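Glycerophosphoryl diester phosphodiesterase (Parabacteroides distasonis, PDB 3MZ2) probably hydrolyses glycerophosphodiesters to an alcohol and glycerol phosphate, with a TIM-barrel fold. Local coordinates at residues 9-14 against 128-134; 21-25 against 285-289. The contacts are given in a common frame with arbitrary orientation. Residues are numbered along the deposited sequence.

Contact 1. Residues 9-14 against 128-134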
# COMPACT_ATOMS: atom_id res chain seq x y z
N MSE A 9 -6.72 -33.04 8.37
CA MSE A 9 -6.71 -31.59 8.59
C MSE A 9 -7.91 -31.09 9.41
O MSE A 9 -9.04 -31.59 9.28
CB MSE A 9 -6.70 -30.81 7.26
CG MSE A 9 -5.31 -30.67 6.57
SE MSE A 9 -5.66 -29.91 4.86
CE MSE A 9 -6.88 -31.36 4.28
N ASN A 10 -7.65 -30.10 10.24
CA ASN A 10 -8.71 -29.33 10.89
C ASN A 10 -9.36 -28.43 9.86
O ASN A 10 -8.66 -27.75 9.06
CB ASN A 10 -8.15 -28.46 12.00
CG ASN A 10 -7.63 -29.26 13.17
OD1 ASN A 10 -8.39 -29.72 14.00
ND2 ASN A 10 -6.32 -29.35 13.27
N THR A 11 -10.69 -28.41 9.87
CA THR A 11 -11.45 -27.58 8.98
C THR A 11 -12.44 -26.69 9.73
O THR A 11 -12.86 -26.97 10.86
CB THR A 11 -12.23 -28.42 7.91
OG1 THR A 11 -13.18 -29.28 8.55
CG2 THR A 11 -11.24 -29.20 7.06
N LEU A 12 -12.79 -25.58 9.09
CA LEU A 12 -13.96 -24.82 9.48
C LEU A 12 -15.18 -25.23 8.63
O LEU A 12 -15.05 -25.56 7.44
CB LEU A 12 -13.68 -23.33 9.32
CG LEU A 12 -12.43 -22.75 9.97
CD1 LEU A 12 -12.27 -21.25 9.60
CD2 LEU A 12 -12.45 -22.95 11.50
N GLN A 13 -16.35 -25.20 9.23
CA GLN A 13 -17.59 -25.63 8.60
C GLN A 13 -18.54 -24.45 8.45
O GLN A 13 -19.33 -24.16 9.34
CB GLN A 13 -18.19 -26.77 9.41
CG GLN A 13 -17.20 -27.94 9.48
CD GLN A 13 -17.05 -28.64 8.13
OE1 GLN A 13 -16.15 -28.34 7.31
NE2 GLN A 13 -17.96 -29.56 7.88
N ILE A 14 -18.39 -23.76 7.32
CA ILE A 14 -19.06 -22.50 7.04
C ILE A 14 -19.66 -22.66 5.65
O ILE A 14 -18.94 -22.64 4.66
CB ILE A 14 -18.06 -21.32 7.15
CG1 ILE A 14 -17.59 -21.16 8.61
CG2 ILE A 14 -18.69 -20.03 6.65
CD1 ILE A 14 -16.47 -20.22 8.82
N TRP A 128 -9.04 -24.57 -3.28
CA TRP A 128 -8.64 -25.42 -2.15
C TRP A 128 -9.31 -25.04 -0.84
O TRP A 128 -9.67 -25.88 -0.05
CB TRP A 128 -7.13 -25.33 -1.99
CG TRP A 128 -6.64 -26.04 -0.76
CD1 TRP A 128 -6.39 -27.40 -0.63
CD2 TRP A 128 -6.39 -25.47 0.52
NE1 TRP A 128 -5.98 -27.68 0.65
CE2 TRP A 128 -5.99 -26.52 1.38
CE3 TRP A 128 -6.47 -24.17 1.03
CZ2 TRP A 128 -5.63 -26.28 2.73
CZ3 TRP A 128 -6.15 -23.95 2.39
CH2 TRP A 128 -5.75 -25.01 3.21
N ALA A 129 -9.49 -23.76 -0.62
CA ALA A 129 -9.98 -23.29 0.67
C ALA A 129 -11.46 -23.65 0.91
O ALA A 129 -11.89 -23.78 2.05
CB ALA A 129 -9.77 -21.78 0.80
N ARG A 130 -12.25 -23.76 -0.16
CA ARG A 130 -13.69 -23.97 -0.04
C ARG A 130 -13.96 -25.23 0.78
O ARG A 130 -13.55 -26.33 0.38
CB ARG A 130 -14.31 -24.11 -1.43
CG ARG A 130 -15.85 -24.07 -1.47
CD ARG A 130 -16.33 -24.30 -2.91
NE ARG A 130 -17.75 -24.58 -3.06
CZ ARG A 130 -18.30 -24.95 -4.22
NH1 ARG A 130 -17.54 -25.07 -5.31
NH2 ARG A 130 -19.61 -25.18 -4.30
N GLY A 131 -14.66 -25.08 1.91
CA GLY A 131 -14.97 -26.23 2.78
C GLY A 131 -13.90 -26.61 3.78
O GLY A 131 -14.07 -27.59 4.55
N LYS A 132 -12.76 -25.90 3.75
CA LYS A 132 -11.68 -26.13 4.69
C LYS A 132 -11.38 -24.94 5.60
O LYS A 132 -11.10 -25.13 6.79
CB LYS A 132 -10.40 -26.51 3.98
CG LYS A 132 -10.52 -27.71 3.09
CD LYS A 132 -9.18 -28.03 2.47
CE LYS A 132 -9.32 -29.12 1.42
NZ LYS A 132 -10.02 -28.75 0.11
N THR A 133 -11.38 -23.72 5.06
CA THR A 133 -10.91 -22.56 5.80
C THR A 133 -11.50 -21.27 5.15
O THR A 133 -12.39 -21.34 4.31
CB THR A 133 -9.35 -22.53 5.81
OG1 THR A 133 -8.87 -21.44 6.62
CG2 THR A 133 -8.77 -22.38 4.42
N ILE A 134 -11.01 -20.13 5.57
CA ILE A 134 -11.38 -18.84 5.03
C ILE A 134 -10.08 -18.16 4.70
O ILE A 134 -9.15 -18.18 5.51
CB ILE A 134 -12.10 -17.98 6.09
CG1 ILE A 134 -13.28 -18.69 6.69
CG2 ILE A 134 -12.51 -16.57 5.53
CD1 ILE A 134 -13.70 -18.16 8.00
O HOH W 1 -9.44 -24.74 9.54

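Contact 2. Residues 21-25 against 285-289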
# COMPACT_ATOMS: atom_id res chain seq x y z
N ILE A 21 -20.99 -14.94 8.96
CA ILE A 21 -21.35 -13.83 9.89
C ILE A 21 -21.51 -14.39 11.30
O ILE A 21 -20.97 -13.87 12.26
CB ILE A 21 -22.66 -13.13 9.42
CG1 ILE A 21 -22.40 -12.32 8.16
CG2 ILE A 21 -23.31 -12.25 10.53
CD1 ILE A 21 -23.67 -11.92 7.40
N SER A 22 -22.20 -15.53 11.41
CA SER A 22 -22.36 -16.15 12.72
C SER A 22 -21.04 -16.51 13.37
O SER A 22 -20.82 -16.25 14.58
CB SER A 22 -23.18 -17.43 12.58
OG SER A 22 -23.55 -17.91 13.86
N PHE A 23 -20.15 -17.12 12.57
CA PHE A 23 -18.83 -17.54 13.03
C PHE A 23 -18.11 -16.35 13.70
O PHE A 23 -17.52 -16.49 14.76
CB PHE A 23 -18.01 -18.11 11.84
CG PHE A 23 -16.60 -18.59 12.20
CD1 PHE A 23 -16.40 -19.77 12.91
CD2 PHE A 23 -15.48 -17.85 11.85
CE1 PHE A 23 -15.12 -20.23 13.20
CE2 PHE A 23 -14.21 -18.28 12.17
CZ PHE A 23 -14.04 -19.47 12.83
N TYR A 24 -18.24 -15.19 13.07
CA TYR A 24 -17.56 -13.98 13.53
C TYR A 24 -18.41 -13.07 14.45
O TYR A 24 -17.95 -11.98 14.79
CB TYR A 24 -17.01 -13.16 12.34
CG TYR A 24 -15.70 -13.76 11.83
CD1 TYR A 24 -14.60 -13.85 12.66
CD2 TYR A 24 -15.59 -14.22 10.51
CE1 TYR A 24 -13.42 -14.42 12.23
CE2 TYR A 24 -14.43 -14.77 10.08
CZ TYR A 24 -13.31 -14.84 10.93
OH TYR A 24 -12.13 -15.45 10.49
N GLN A 25 -19.60 -13.51 14.85
CA GLN A 25 -20.38 -12.76 15.86
C GLN A 25 -19.79 -13.06 17.23
O GLN A 25 -19.79 -14.23 17.71
CB GLN A 25 -21.88 -13.13 15.84
CG GLN A 25 -22.75 -12.36 16.86
CD GLN A 25 -22.88 -10.85 16.56
OE1 GLN A 25 -22.37 -10.35 15.55
NE2 GLN A 25 -23.59 -10.13 17.43
N LYS A 285 -19.69 -21.90 19.55
CA LYS A 285 -18.93 -21.89 18.30
C LYS A 285 -18.35 -23.25 17.93
O LYS A 285 -17.77 -23.41 16.84
CB LYS A 285 -17.79 -20.88 18.37
CG LYS A 285 -18.18 -19.50 18.78
CD LYS A 285 -19.00 -18.83 17.73
CE LYS A 285 -19.09 -17.34 18.01
NZ LYS A 285 -20.05 -16.71 17.03
N GLY A 286 -18.54 -24.24 18.78
CA GLY A 286 -17.99 -25.60 18.53
C GLY A 286 -18.46 -26.19 17.21
O GLY A 286 -17.72 -26.94 16.56
N LYS A 287 -19.67 -25.85 16.81
CA LYS A 287 -20.26 -26.41 15.59
C LYS A 287 -19.53 -26.05 14.30
O LYS A 287 -19.71 -26.69 13.27
CB LYS A 287 -21.71 -25.93 15.48
CG LYS A 287 -21.86 -24.42 15.37
CD LYS A 287 -23.33 -24.10 15.22
CE LYS A 287 -23.59 -22.64 15.04
NZ LYS A 287 -25.06 -22.37 14.94
N PHE A 288 -18.72 -24.99 14.34
CA PHE A 288 -18.01 -24.53 13.16
C PHE A 288 -16.69 -25.26 12.87
O PHE A 288 -15.99 -24.86 11.93
CB PHE A 288 -17.74 -23.01 13.27
CG PHE A 288 -19.00 -22.17 13.25
CD1 PHE A 288 -19.75 -22.08 12.09
CD2 PHE A 288 -19.42 -21.48 14.37
CE1 PHE A 288 -20.91 -21.34 12.05
CE2 PHE A 288 -20.61 -20.70 14.33
CZ PHE A 288 -21.32 -20.62 13.18
N PHE A 289 -16.34 -26.23 13.69
CA PHE A 289 -15.05 -26.90 13.58
C PHE A 289 -15.24 -28.37 13.31
O PHE A 289 -16.06 -29.05 13.95
CB PHE A 289 -14.28 -26.73 14.89
CG PHE A 289 -13.90 -25.32 15.19
CD1 PHE A 289 -14.78 -24.49 15.88
CD2 PHE A 289 -12.70 -24.82 14.76
CE1 PHE A 289 -14.46 -23.18 16.15
CE2 PHE A 289 -12.36 -23.50 15.05
CZ PHE A 289 -13.24 -22.69 15.74
O HOH W 2 -22.30 -18.34 16.38
O HOH W 3 -25.23 -19.96 13.70

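Contact 1. Residues 9-14 against 128-134
Strand 10-12 runs alongside the helix-to-strand connection of a TIM barrel, where helix 122-129 leads into barrel strand 135-137. Such connections lie at the N-terminal end of the barrel strands. The backbones come closest at Thr11 and Lys132, with CA atoms 4.5 Å apart. One backbone hydrogen bond joins them: Leu12 N donates to Lys132 O at 2.9 Å and 166°. Thr11 CA adds a CA-H...O contact to Lys132 O at 3.3 Å. A water lies 3.1 Å from Asn10 O and 3.2 Å from Lys132 O, but it has more acceptors in reach than protons to give.

The connection presents Lys132 O by way of a type II turn. Its hydrogen bond runs from Lys132 N to Ala129 O at 2.9 Å. Gly131 has a positive phi of 85°, and a side chain here would collide with Arg130 O.

On the barrel side, Ile134 meets Leu12 and Ile14; helix 17-23 adds Leu20 to this apolar cluster. Leu12 CD1 lies 3.8 Å and Ile14 CD1 3.5 Å from Ile134 CD1. At the other end, Met9, a selenomethionine, packs against the edge of the Trp128 ring, with SE 4.2 Å from CZ2. The Lys132 side chain folds back to the end of the helix, where its NZ donates to Trp128 O at 2.9 Å.

Contact 2. Residues 21-25 against 285-289
The C-terminal end of helix 17-23, which precedes the first strand of the TIM barrel, packs against a short 3-10 turn near the chain's C terminus. Lys285 bends at its base, with chi1 and chi2 both m, then runs extended with chi3 and chi4 both t. This brings its ammonium group to backbone carbonyls at and just beyond the end of the helix. Lys285 NZ donates to Gln25 O at 2.6 Å and weakly to Phe23 O at 3.4 Å. Lys285 NZ also lies 2.6 Å from Ser22 O.

Phe23 takes a t chi1 and reaches between the tail and the barrel, where Leu33 of strand 33-36 also touches it. Phe288, with chi1 m, offers a ring face to it. The two rings form an offset edge-to-face pair, with centroids 5.5 Å apart and planes at 84°. Phe23 CB sits 4.2 Å from the Phe288 ring centroid, almost on the normal, as a CH-pi contact. Phe289 CZ packs on Phe23 CE1 at 4.0 Å.

Water links the outer edge. One molecule bridges Ser22 OG, at 2.8 Å, and Lys285 NZ, at 2.9 Å. A second joins Ser22 OG to Lys287 NZ, each 2.7 Å from the water.

Overall arrangement
The chain starts with strand 10-12, which enters contact 1, and continues into helix 17-23, which enters contact 2. It then lays down the first two barrel strands, 33-36 and 63-70. At 128-134 it returns to strand 10-12 and closes the loop of contact 1. The remaining barrel follows, and the tail at 285-289 comes back to the helix in contact 2. The two loops therefore cross. Contact 1 ties the N-terminal strand to the connection between helix 122-129 and strand 135-137; contact 2 ties the helix after it to the C-terminal tail. The two contacts also touch directly. Gln13 N lies 2.7 Å from Phe288 O, a probable hydrogen bond beside the pairing of strands 10-12 and 289-291.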